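Side-chain contacts in thermostable carboxypeptidase 1 (Pyrococcus furiosus, PDB 1KA2), which removes amino acids one after another from the C-terminus of peptides with broad specificity, as a homodimeric, cobalt-dependent metallopeptidase of family M32: residues T112-K117 / E132-K137; E154-L159 / K368-M373; E385-E390 / I410-G415. All coordinates share one frame; numbering follows the deposited sequence.

Contact 1: T112-K117 / E132-K137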
loop_
_atom_site.group_PDB
_atom_site.type_symbol
_atom_site.label_atom_id
_atom_site.label_comp_id
_atom_site.label_asym_id
_atom_site.label_seq_id
_atom_site.Cartn_x
_atom_site.Cartn_y
_atom_site.Cartn_z
ATOM N N THR A 112 -21.469 -8.869 -12.958
ATOM C CA THR A 112 -20.134 -8.534 -13.434
ATOM C C THR A 112 -19.081 -9.512 -12.927
ATOM O O THR A 112 -18.344 -10.100 -13.722
ATOM C CB THR A 112 -19.760 -7.089 -13.026
ATOM O OG1 THR A 112 -20.130 -6.194 -14.080
ATOM C CG2 THR A 112 -18.279 -6.955 -12.743
ATOM N N SER A 113 -19.013 -9.686 -11.609
ATOM C CA SER A 113 -18.043 -10.603 -11.009
ATOM C C SER A 113 -18.096 -11.982 -11.656
ATOM O O SER A 113 -17.073 -12.524 -12.071
ATOM C CB SER A 113 -18.295 -10.745 -9.507
ATOM O OG SER A 113 -18.034 -9.527 -8.831
ATOM N N LEU A 114 -19.293 -12.547 -11.732
ATOM C CA LEU A 114 -19.476 -13.863 -12.325
ATOM C C LEU A 114 -19.212 -13.874 -13.826
ATOM O O LEU A 114 -18.760 -14.879 -14.382
ATOM C CB LEU A 114 -20.896 -14.368 -12.070
ATOM C CG LEU A 114 -21.239 -15.019 -10.727
ATOM C CD1 LEU A 114 -21.167 -13.994 -9.612
ATOM C CD2 LEU A 114 -22.644 -15.613 -10.802
ATOM N N ALA A 115 -19.500 -12.761 -14.490
ATOM C CA ALA A 115 -19.292 -12.699 -15.928
ATOM C C ALA A 115 -17.805 -12.636 -16.249
ATOM O O ALA A 115 -17.360 -13.193 -17.249
ATOM C CB ALA A 115 -20.016 -11.488 -16.525
ATOM N N THR A 116 -17.039 -11.958 -15.399
ATOM C CA THR A 116 -15.603 -11.839 -15.624
ATOM C C THR A 116 -14.958 -13.221 -15.504
ATOM O O THR A 116 -14.128 -13.606 -16.333
ATOM C CB THR A 116 -14.949 -10.869 -14.616
ATOM O OG1 THR A 116 -15.396 -9.532 -14.876
ATOM C CG2 THR A 116 -13.433 -10.926 -14.726
ATOM N N LYS A 117 -15.349 -13.964 -14.471
ATOM C CA LYS A 117 -14.820 -15.308 -14.244
ATOM C C LYS A 117 -15.196 -16.225 -15.400
ATOM O O LYS A 117 -14.387 -17.046 -15.849
ATOM C CB LYS A 117 -15.370 -15.884 -12.933
ATOM C CG LYS A 117 -14.807 -15.236 -11.672
ATOM C CD LYS A 117 -13.353 -15.648 -11.433
ATOM C CE LYS A 117 -13.247 -17.154 -11.150
ATOM N NZ LYS A 117 -11.866 -17.627 -10.846
ATOM N N GLU A 132 -21.458 -16.344 -23.546
ATOM C CA GLU A 132 -22.671 -15.894 -24.223
ATOM C C GLU A 132 -23.820 -15.433 -23.323
ATOM O O GLU A 132 -24.212 -14.265 -23.368
ATOM C CB GLU A 132 -23.181 -16.981 -25.176
ATOM C CG GLU A 132 -24.171 -16.470 -26.220
ATOM C CD GLU A 132 -25.000 -17.585 -26.834
ATOM O OE1 GLU A 132 -24.426 -18.643 -27.162
ATOM O OE2 GLU A 132 -26.226 -17.402 -26.995
ATOM N N PRO A 133 -24.386 -16.335 -22.502
ATOM C CA PRO A 133 -25.491 -15.889 -21.642
ATOM C C PRO A 133 -25.108 -14.693 -20.771
ATOM O O PRO A 133 -25.918 -13.799 -20.552
ATOM C CB PRO A 133 -25.822 -17.139 -20.824
ATOM C CG PRO A 133 -24.496 -17.831 -20.722
ATOM C CD PRO A 133 -23.956 -17.695 -22.134
ATOM N N TRP A 134 -23.870 -14.679 -20.286
ATOM C CA TRP A 134 -23.390 -13.576 -19.459
ATOM C C TRP A 134 -23.371 -12.281 -20.250
ATOM O O TRP A 134 -23.600 -11.202 -19.686
ATOM C CB TRP A 134 -21.988 -13.863 -18.920
ATOM C CG TRP A 134 -21.983 -14.902 -17.852
ATOM C CD1 TRP A 134 -21.562 -16.195 -17.964
ATOM C CD2 TRP A 134 -22.479 -14.754 -16.520
ATOM N NE1 TRP A 134 -21.768 -16.865 -16.782
ATOM C CE2 TRP A 134 -22.331 -16.003 -15.877
ATOM C CE3 TRP A 134 -23.038 -13.684 -15.804
ATOM C CZ2 TRP A 134 -22.723 -16.214 -14.548
ATOM C CZ3 TRP A 134 -23.426 -13.893 -14.488
ATOM C CH2 TRP A 134 -23.269 -15.150 -13.875
ATOM N N LEU A 135 -23.103 -12.385 -21.553
ATOM C CA LEU A 135 -23.069 -11.203 -22.408
ATOM C C LEU A 135 -24.481 -10.644 -22.593
ATOM O O LEU A 135 -24.668 -9.433 -22.683
ATOM C CB LEU A 135 -22.467 -11.528 -23.776
ATOM C CG LEU A 135 -21.435 -10.523 -24.308
ATOM C CD1 LEU A 135 -21.233 -10.731 -25.813
ATOM C CD2 LEU A 135 -21.885 -9.107 -24.032
ATOM N N ASP A 136 -25.476 -11.526 -22.656
ATOM C CA ASP A 136 -26.860 -11.081 -22.805
ATOM C C ASP A 136 -27.292 -10.364 -21.525
ATOM O O ASP A 136 -28.040 -9.391 -21.573
ATOM C CB ASP A 136 -27.799 -12.268 -23.077
ATOM C CG ASP A 136 -27.684 -12.796 -24.498
ATOM O OD1 ASP A 136 -27.792 -11.982 -25.443
ATOM O OD2 ASP A 136 -27.496 -14.025 -24.673
ATOM N N LYS A 137 -26.825 -10.851 -20.381
ATOM C CA LYS A 137 -27.169 -10.228 -19.110
ATOM C C LYS A 137 -26.534 -8.851 -19.018
ATOM O O LYS A 137 -27.142 -7.914 -18.505
ATOM C CB LYS A 137 -26.694 -11.081 -17.935
ATOM C CG LYS A 137 -27.539 -12.312 -17.658
ATOM C CD LYS A 137 -26.986 -13.059 -16.455
ATOM C CE LYS A 137 -27.816 -14.285 -16.112
ATOM N NZ LYS A 137 -27.252 -14.987 -14.925
#

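Contact 2: E154-L159 / K368-M373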
loop_
_atom_site.group_PDB
_atom_site.type_symbol
_atom_site.label_atom_id
_atom_site.label_comp_id
_atom_site.label_asym_id
_atom_site.label_seq_id
_atom_site.Cartn_x
_atom_site.Cartn_y
_atom_site.Cartn_z
ATOM N N GLU A 154 -29.667 9.251 -28.199
ATOM C CA GLU A 154 -29.567 7.794 -28.079
ATOM C C GLU A 154 -29.227 7.310 -26.678
ATOM O O GLU A 154 -28.632 8.036 -25.882
ATOM C CB GLU A 154 -28.477 7.245 -28.988
ATOM C CG GLU A 154 -28.642 7.496 -30.447
ATOM C CD GLU A 154 -27.375 7.158 -31.191
ATOM O OE1 GLU A 154 -26.845 6.051 -30.968
ATOM O OE2 GLU A 154 -26.907 7.992 -31.990
ATOM N N PRO A 155 -29.591 6.056 -26.371
ATOM C CA PRO A 155 -29.312 5.464 -25.062
ATOM C C PRO A 155 -27.795 5.324 -24.917
ATOM O O PRO A 155 -27.250 5.425 -23.825
ATOM C CB PRO A 155 -29.999 4.102 -25.143
ATOM C CG PRO A 155 -31.116 4.336 -26.115
ATOM C CD PRO A 155 -30.455 5.172 -27.172
ATOM N N TYR A 156 -27.122 5.104 -26.044
ATOM C CA TYR A 156 -25.679 4.940 -26.043
ATOM C C TYR A 156 -24.949 6.223 -25.657
ATOM O O TYR A 156 -23.765 6.183 -25.325
ATOM C CB TYR A 156 -25.196 4.450 -27.406
ATOM C CG TYR A 156 -23.751 4.002 -27.413
ATOM C CD1 TYR A 156 -22.806 4.645 -28.212
ATOM C CD2 TYR A 156 -23.326 2.938 -26.608
ATOM C CE1 TYR A 156 -21.469 4.244 -28.215
ATOM C CE2 TYR A 156 -21.988 2.529 -26.601
ATOM C CZ TYR A 156 -21.067 3.187 -27.409
ATOM O OH TYR A 156 -19.756 2.784 -27.422
ATOM N N ASP A 157 -25.650 7.353 -25.693
ATOM C CA ASP A 157 -25.040 8.624 -25.311
ATOM C C ASP A 157 -24.793 8.608 -23.813
ATOM O O ASP A 157 -23.817 9.177 -23.334
ATOM C CB ASP A 157 -25.954 9.816 -25.622
ATOM C CG ASP A 157 -26.203 10.003 -27.099
ATOM O OD1 ASP A 157 -25.246 9.940 -27.891
ATOM O OD2 ASP A 157 -27.368 10.230 -27.466
ATOM N N ALA A 158 -25.703 7.968 -23.083
ATOM C CA ALA A 158 -25.626 7.869 -21.629
ATOM C C ALA A 158 -24.437 7.038 -21.152
ATOM O O ALA A 158 -23.841 7.344 -20.127
ATOM C CB ALA A 158 -26.932 7.286 -21.076
ATOM N N LEU A 159 -24.093 5.987 -21.887
ATOM C CA LEU A 159 -22.958 5.145 -21.503
ATOM C C LEU A 159 -21.656 5.869 -21.839
ATOM O O LEU A 159 -20.693 5.869 -21.064
ATOM C CB LEU A 159 -23.037 3.800 -22.233
ATOM C CG LEU A 159 -24.336 3.036 -21.945
ATOM C CD1 LEU A 159 -24.370 1.737 -22.739
ATOM C CD2 LEU A 159 -24.442 2.751 -20.451
ATOM N N LYS A 368 -19.176 0.131 -33.201
ATOM C CA LYS A 368 -20.355 -0.263 -33.955
ATOM C C LYS A 368 -21.132 -1.350 -33.221
ATOM O O LYS A 368 -22.341 -1.240 -33.060
ATOM C CB LYS A 368 -19.968 -0.742 -35.355
ATOM C CG LYS A 368 -19.618 0.393 -36.305
ATOM C CD LYS A 368 -19.372 -0.110 -37.722
ATOM C CE LYS A 368 -19.205 1.054 -38.696
ATOM N NZ LYS A 368 -20.412 1.933 -38.724
ATOM N N LEU A 369 -20.449 -2.394 -32.766
ATOM C CA LEU A 369 -21.153 -3.445 -32.054
ATOM C C LEU A 369 -21.827 -2.898 -30.797
ATOM O O LEU A 369 -22.968 -3.266 -30.500
ATOM C CB LEU A 369 -20.204 -4.595 -31.703
ATOM C CG LEU A 369 -19.640 -5.343 -32.916
ATOM C CD1 LEU A 369 -18.950 -6.613 -32.462
ATOM C CD2 LEU A 369 -20.767 -5.688 -33.878
ATOM N N GLU A 370 -21.148 -2.000 -30.079
ATOM C CA GLU A 370 -21.722 -1.441 -28.849
ATOM C C GLU A 370 -22.976 -0.605 -29.099
ATOM O O GLU A 370 -23.963 -0.725 -28.371
ATOM C CB GLU A 370 -20.683 -0.604 -28.086
ATOM C CG GLU A 370 -19.442 -1.389 -27.673
ATOM C CD GLU A 370 -18.733 -0.819 -26.459
ATOM O OE1 GLU A 370 -18.885 0.383 -26.171
ATOM O OE2 GLU A 370 -18.007 -1.580 -25.791
ATOM N N ARG A 371 -22.940 0.247 -30.117
ATOM C CA ARG A 371 -24.101 1.070 -30.434
ATOM C C ARG A 371 -25.304 0.180 -30.772
ATOM O O ARG A 371 -26.420 0.463 -30.353
ATOM C CB ARG A 371 -23.795 1.993 -31.610
ATOM C CG ARG A 371 -24.881 3.009 -31.891
ATOM C CD ARG A 371 -24.566 3.771 -33.151
ATOM N NE ARG A 371 -25.333 5.006 -33.227
ATOM C CZ ARG A 371 -25.205 5.899 -34.203
ATOM N NH1 ARG A 371 -24.336 5.686 -35.191
ATOM N NH2 ARG A 371 -25.933 7.012 -34.180
ATOM N N LEU A 372 -25.071 -0.895 -31.523
ATOM C CA LEU A 372 -26.139 -1.835 -31.886
ATOM C C LEU A 372 -26.724 -2.580 -30.677
ATOM O O LEU A 372 -27.947 -2.700 -30.546
ATOM C CB LEU A 372 -25.622 -2.866 -32.891
ATOM C CG LEU A 372 -25.619 -2.470 -34.368
ATOM C CD1 LEU A 372 -25.035 -1.065 -34.548
ATOM C CD2 LEU A 372 -24.839 -3.524 -35.166
ATOM N N MET A 373 -25.842 -3.090 -29.814
ATOM C CA MET A 373 -26.219 -3.839 -28.612
ATOM C C MET A 373 -27.158 -3.093 -27.658
ATOM O O MET A 373 -28.053 -3.677 -27.044
ATOM C CB MET A 373 -24.945 -4.253 -27.850
ATOM C CG MET A 373 -24.106 -5.336 -28.531
ATOM S SD MET A 373 -22.342 -5.241 -28.154
ATOM C CE MET A 373 -22.377 -5.548 -26.397
#

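Contact 3: E385-E390 / I410-G415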
loop_
_atom_site.group_PDB
_atom_site.type_symbol
_atom_site.label_atom_id
_atom_site.label_comp_id
_atom_site.label_asym_id
_atom_site.label_seq_id
_atom_site.Cartn_x
_atom_site.Cartn_y
_atom_site.Cartn_z
ATOM N N GLU A 385 -20.105 -13.314 -35.251
ATOM C CA GLU A 385 -20.038 -13.137 -36.700
ATOM C C GLU A 385 -19.962 -11.669 -37.093
ATOM O O GLU A 385 -19.198 -11.311 -37.980
ATOM C CB GLU A 385 -21.226 -13.811 -37.394
ATOM C CG GLU A 385 -20.981 -15.280 -37.675
ATOM C CD GLU A 385 -19.818 -15.485 -38.629
ATOM O OE1 GLU A 385 -19.165 -16.553 -38.570
ATOM O OE2 GLU A 385 -19.564 -14.576 -39.446
ATOM N N MET A 386 -20.748 -10.816 -36.442
ATOM C CA MET A 386 -20.703 -9.386 -36.752
ATOM C C MET A 386 -19.300 -8.851 -36.506
ATOM O O MET A 386 -18.791 -8.022 -37.260
ATOM C CB MET A 386 -21.683 -8.608 -35.879
ATOM C CG MET A 386 -23.127 -8.847 -36.211
ATOM S SD MET A 386 -24.161 -7.917 -35.100
ATOM C CE MET A 386 -24.780 -9.217 -34.081
ATOM N N TRP A 387 -18.688 -9.323 -35.428
ATOM C CA TRP A 387 -17.334 -8.922 -35.067
ATOM C C TRP A 387 -16.387 -9.409 -36.159
ATOM O O TRP A 387 -15.541 -8.663 -36.639
ATOM C CB TRP A 387 -16.962 -9.551 -33.722
ATOM C CG TRP A 387 -15.594 -9.233 -33.237
ATOM C CD1 TRP A 387 -14.411 -9.631 -33.786
ATOM C CD2 TRP A 387 -15.262 -8.481 -32.069
ATOM N NE1 TRP A 387 -13.355 -9.175 -33.025
ATOM C CE2 TRP A 387 -13.854 -8.464 -31.963
ATOM C CE3 TRP A 387 -16.019 -7.819 -31.097
ATOM C CZ2 TRP A 387 -13.189 -7.810 -30.926
ATOM C CZ3 TRP A 387 -15.357 -7.168 -30.066
ATOM C CH2 TRP A 387 -13.957 -7.169 -29.990
ATOM N N ASN A 388 -16.545 -10.671 -36.546
ATOM C CA ASN A 388 -15.710 -11.269 -37.586
ATOM C C ASN A 388 -15.847 -10.580 -38.938
ATOM O O ASN A 388 -14.844 -10.302 -39.599
ATOM C CB ASN A 388 -16.032 -12.756 -37.722
ATOM C CG ASN A 388 -15.346 -13.595 -36.661
ATOM O OD1 ASN A 388 -14.960 -13.084 -35.604
ATOM N ND2 ASN A 388 -15.193 -14.887 -36.933
ATOM N N ASP A 389 -17.078 -10.301 -39.351
ATOM C CA ASP A 389 -17.301 -9.634 -40.630
ATOM C C ASP A 389 -16.694 -8.238 -40.605
ATOM O O ASP A 389 -16.178 -7.766 -41.616
ATOM C CB ASP A 389 -18.804 -9.532 -40.956
ATOM C CG ASP A 389 -19.478 -10.897 -41.098
ATOM O OD1 ASP A 389 -18.797 -11.884 -41.453
ATOM O OD2 ASP A 389 -20.703 -10.975 -40.867
ATOM N N GLU A 390 -16.758 -7.576 -39.453
ATOM C CA GLU A 390 -16.196 -6.232 -39.327
ATOM C C GLU A 390 -14.677 -6.269 -39.371
ATOM O O GLU A 390 -14.049 -5.429 -40.018
ATOM C CB GLU A 390 -16.670 -5.564 -38.033
ATOM C CG GLU A 390 -17.941 -4.758 -38.211
ATOM C CD GLU A 390 -17.758 -3.611 -39.191
ATOM O OE1 GLU A 390 -17.122 -2.600 -38.822
ATOM O OE2 GLU A 390 -18.241 -3.726 -40.336
ATOM N N ILE A 410 -11.373 -7.728 -21.804
ATOM C CA ILE A 410 -12.168 -7.891 -20.580
ATOM C C ILE A 410 -13.321 -6.880 -20.445
ATOM O O ILE A 410 -14.290 -7.135 -19.752
ATOM C CB ILE A 410 -11.296 -7.698 -19.300
ATOM C CG1 ILE A 410 -9.899 -8.277 -19.497
ATOM C CG2 ILE A 410 -11.957 -8.375 -18.108
ATOM C CD1 ILE A 410 -9.014 -8.215 -18.235
ATOM N N HIS A 411 -13.208 -5.736 -21.103
ATOM C CA HIS A 411 -14.203 -4.671 -20.973
ATOM C C HIS A 411 -15.691 -5.025 -20.894
ATOM O O HIS A 411 -16.374 -4.599 -19.963
ATOM C CB HIS A 411 -13.972 -3.627 -22.059
ATOM C CG HIS A 411 -12.542 -3.197 -22.174
ATOM N ND1 HIS A 411 -12.161 -1.874 -22.177
ATOM C CD2 HIS A 411 -11.405 -3.915 -22.319
ATOM C CE1 HIS A 411 -10.850 -1.795 -22.319
ATOM N NE2 HIS A 411 -10.367 -3.021 -22.407
ATOM N N TRP A 412 -16.201 -5.802 -21.838
ATOM C CA TRP A 412 -17.614 -6.133 -21.796
ATOM C C TRP A 412 -17.997 -6.948 -20.577
ATOM O O TRP A 412 -19.052 -6.716 -19.980
ATOM C CB TRP A 412 -18.042 -6.854 -23.084
ATOM C CG TRP A 412 -18.051 -5.942 -24.279
ATOM C CD1 TRP A 412 -17.759 -4.610 -24.288
ATOM C CD2 TRP A 412 -18.355 -6.293 -25.634
ATOM N NE1 TRP A 412 -17.856 -4.108 -25.556
ATOM C CE2 TRP A 412 -18.219 -5.119 -26.407
ATOM C CE3 TRP A 412 -18.727 -7.485 -26.272
ATOM C CZ2 TRP A 412 -18.441 -5.096 -27.791
ATOM C CZ3 TRP A 412 -18.951 -7.465 -27.649
ATOM C CH2 TRP A 412 -18.805 -6.274 -28.392
ATOM N N ALA A 413 -17.141 -7.894 -20.197
ATOM C CA ALA A 413 -17.423 -8.738 -19.042
ATOM C C ALA A 413 -17.460 -7.870 -17.784
ATOM O O ALA A 413 -18.190 -8.166 -16.837
ATOM C CB ALA A 413 -16.369 -9.837 -18.906
ATOM N N HIS A 414 -16.672 -6.800 -17.773
ATOM C CA HIS A 414 -16.682 -5.912 -16.623
ATOM C C HIS A 414 -17.904 -5.003 -16.703
ATOM O O HIS A 414 -18.241 -4.322 -15.738
ATOM C CB HIS A 414 -15.415 -5.043 -16.584
ATOM C CG HIS A 414 -14.215 -5.737 -16.016
ATOM N ND1 HIS A 414 -12.972 -5.145 -15.966
ATOM C CD2 HIS A 414 -14.075 -6.969 -15.475
ATOM C CE1 HIS A 414 -12.113 -5.989 -15.417
ATOM N NE2 HIS A 414 -12.756 -7.100 -15.111
ATOM N N GLY A 415 -18.573 -5.002 -17.849
ATOM C CA GLY A 415 -19.714 -4.127 -18.012
ATOM C C GLY A 415 -19.285 -2.762 -18.526
ATOM O O GLY A 415 -20.067 -1.811 -18.502
#

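Contact 1: T112-K117 / E132-K137
Trp-134 lays its indole against the side of helix 102-124 at Leu-114 and Ala-115, and this one broad side chain makes the contact. One face of the ring looks onto Leu-114 and Ala-115: Leu-114 O sits 4.0 Å above its plane over the centre, and Ala-115 CA stands above the same ring nearer the rim. Ala-115 CB fits at the inner end of the indole, 3.8 Å from Trp-134 CE3 and 3.9 Å from Trp-134 CB. The Leu-114 side chain lies along the outer rim of the six-membered ring, near CH2 and CZ2, modelled too tightly for its details to be trusted. A chi1 of -73°, with CG anti to the carbonyl carbon, swings the indole out to the neighbouring helix. Cut back to an alanine, this position would probably leave Ala-115 without its aromatic cover and open a gap between the two helices. Trp-134 also touches Thr-111 and Ala-118 of the same helix. Inside that helix, Thr-112 O takes both the backbone N and, from above the carbonyl plane, the OG1 of Thr-116. Behind Trp-134, Asp-136 OD1 binds Ala-380 N, and Leu-135 turns to Phe-128 and Trp-412. With 112-117 and 132-137 running antiparallel on consecutive helices, this is the packing of an alpha-helical hairpin, here away from the metal site of the largely helical M32 fold.

Contact 2: E154-L159 / K368-M373
Glu-154 and Arg-371 meet side-on, their chains crossing at about a right angle while carboxylate and guanidinium lie only 16° from coplanar. Arg-371 NE donates to Glu-154 OE1 at 2.9 Å, on its syn side, and Arg-371 NH2 to Glu-154 OE2 at 2.6 Å, the latter bond more bent and tilted from both planes. Two nitrogens on two oxygens fix the rotation of both groups. Arg-371 gets there with CG anti to its N (chi1 -172°) and an extended chain as far as NE, and its NH1 bridges to Glu-173. The same residue's CA lies over one face of Tyr-156 as a CH-pi contact, 4.3 Å from the ring centroid. At the far end of that ring the hydroxyl meets a carboxylate nearly perpendicular to the ring (83°): Tyr-156 OH donates to the anti lone pair of Glu-370 OE1 at 2.8 Å. Glu-370 is buried, yet Gly-418 N also binds OE1 and Trp-412 NE1 binds OE2, a set of donors that would probably stabilise an ionised carboxylate. The arrangement is a polar junction in which the start of helix 155-163 and the loop residue just before it are fastened to helix 359-375.

Contact 3: E385-E390 / I410-G415
Trp-387 and Trp-412 meet as an offset edge-to-face pair, the edge of Trp-387 turned toward the face of Trp-412. The planes stand at 86° and the centroids of the six-membered rings are 5.8 Å apart. Because of the offset, the approach is made by rim atoms: Trp-387 CZ3 is 3.9 Å from Trp-412 CH2, which lies in the plane of the Trp-387 ring. The closest CA atoms, those of Trp-387 and Trp-412, are 13.6 Å apart, so both indoles reach far out to touch; for Trp-387 a chi1 of 179° sets the indole opposite the backbone N. Leu-369 and Ile-406 pack on Trp-387, as does the Arg-366 side chain, and Ile-417 on Trp-412. The polar end of Trp-412 is engaged too, NE1 being bound by Glu-370 and the indole thereby held against turning. Backbone bonds set the second ring's base: the turn closes in a Schellman motif, with Gly-415 N bonded to Trp-412 O (2.8 Å) as one of its two bonds back into the last turn. Gly-415 has a phi of 88°, where a beta carbon would collide with the carbonyl oxygen of His-414. His-411 stacks on Phe-420 and meets Tyr-419 at a steep angle. Trp-412 ends the predicted GXXQDXHW motif of M32 carboxypeptidases, and this indole pair packs the motif's end against helix 383-395.

How the contacts relate
Along the chain the three contacts come in series, none enclosing or crossing another. Contact 1 closes the short loop between helices 102-124 and 132-149. Contact 2 then joins helix 155-163 to helix 359-375 across some two hundred residues, a loop that includes the metal ligands His-269, His-273 and Glu-299. Contact 3 closes a small loop from helix 383-395 to helix 411-414. Its later segment returns to both predecessors: a weak hydrogen bond joins Thr-112 OG1 to His-414 O, and Trp-412 NE1 meets Glu-370 OE2. Its earlier segment, 385-390, touches contact 2 where Leu-369 packs on Trp-387. Contacts 1 and 2, centres 18 Å apart, do not touch each other; 410-415 lies against both, tying early helices to late ones.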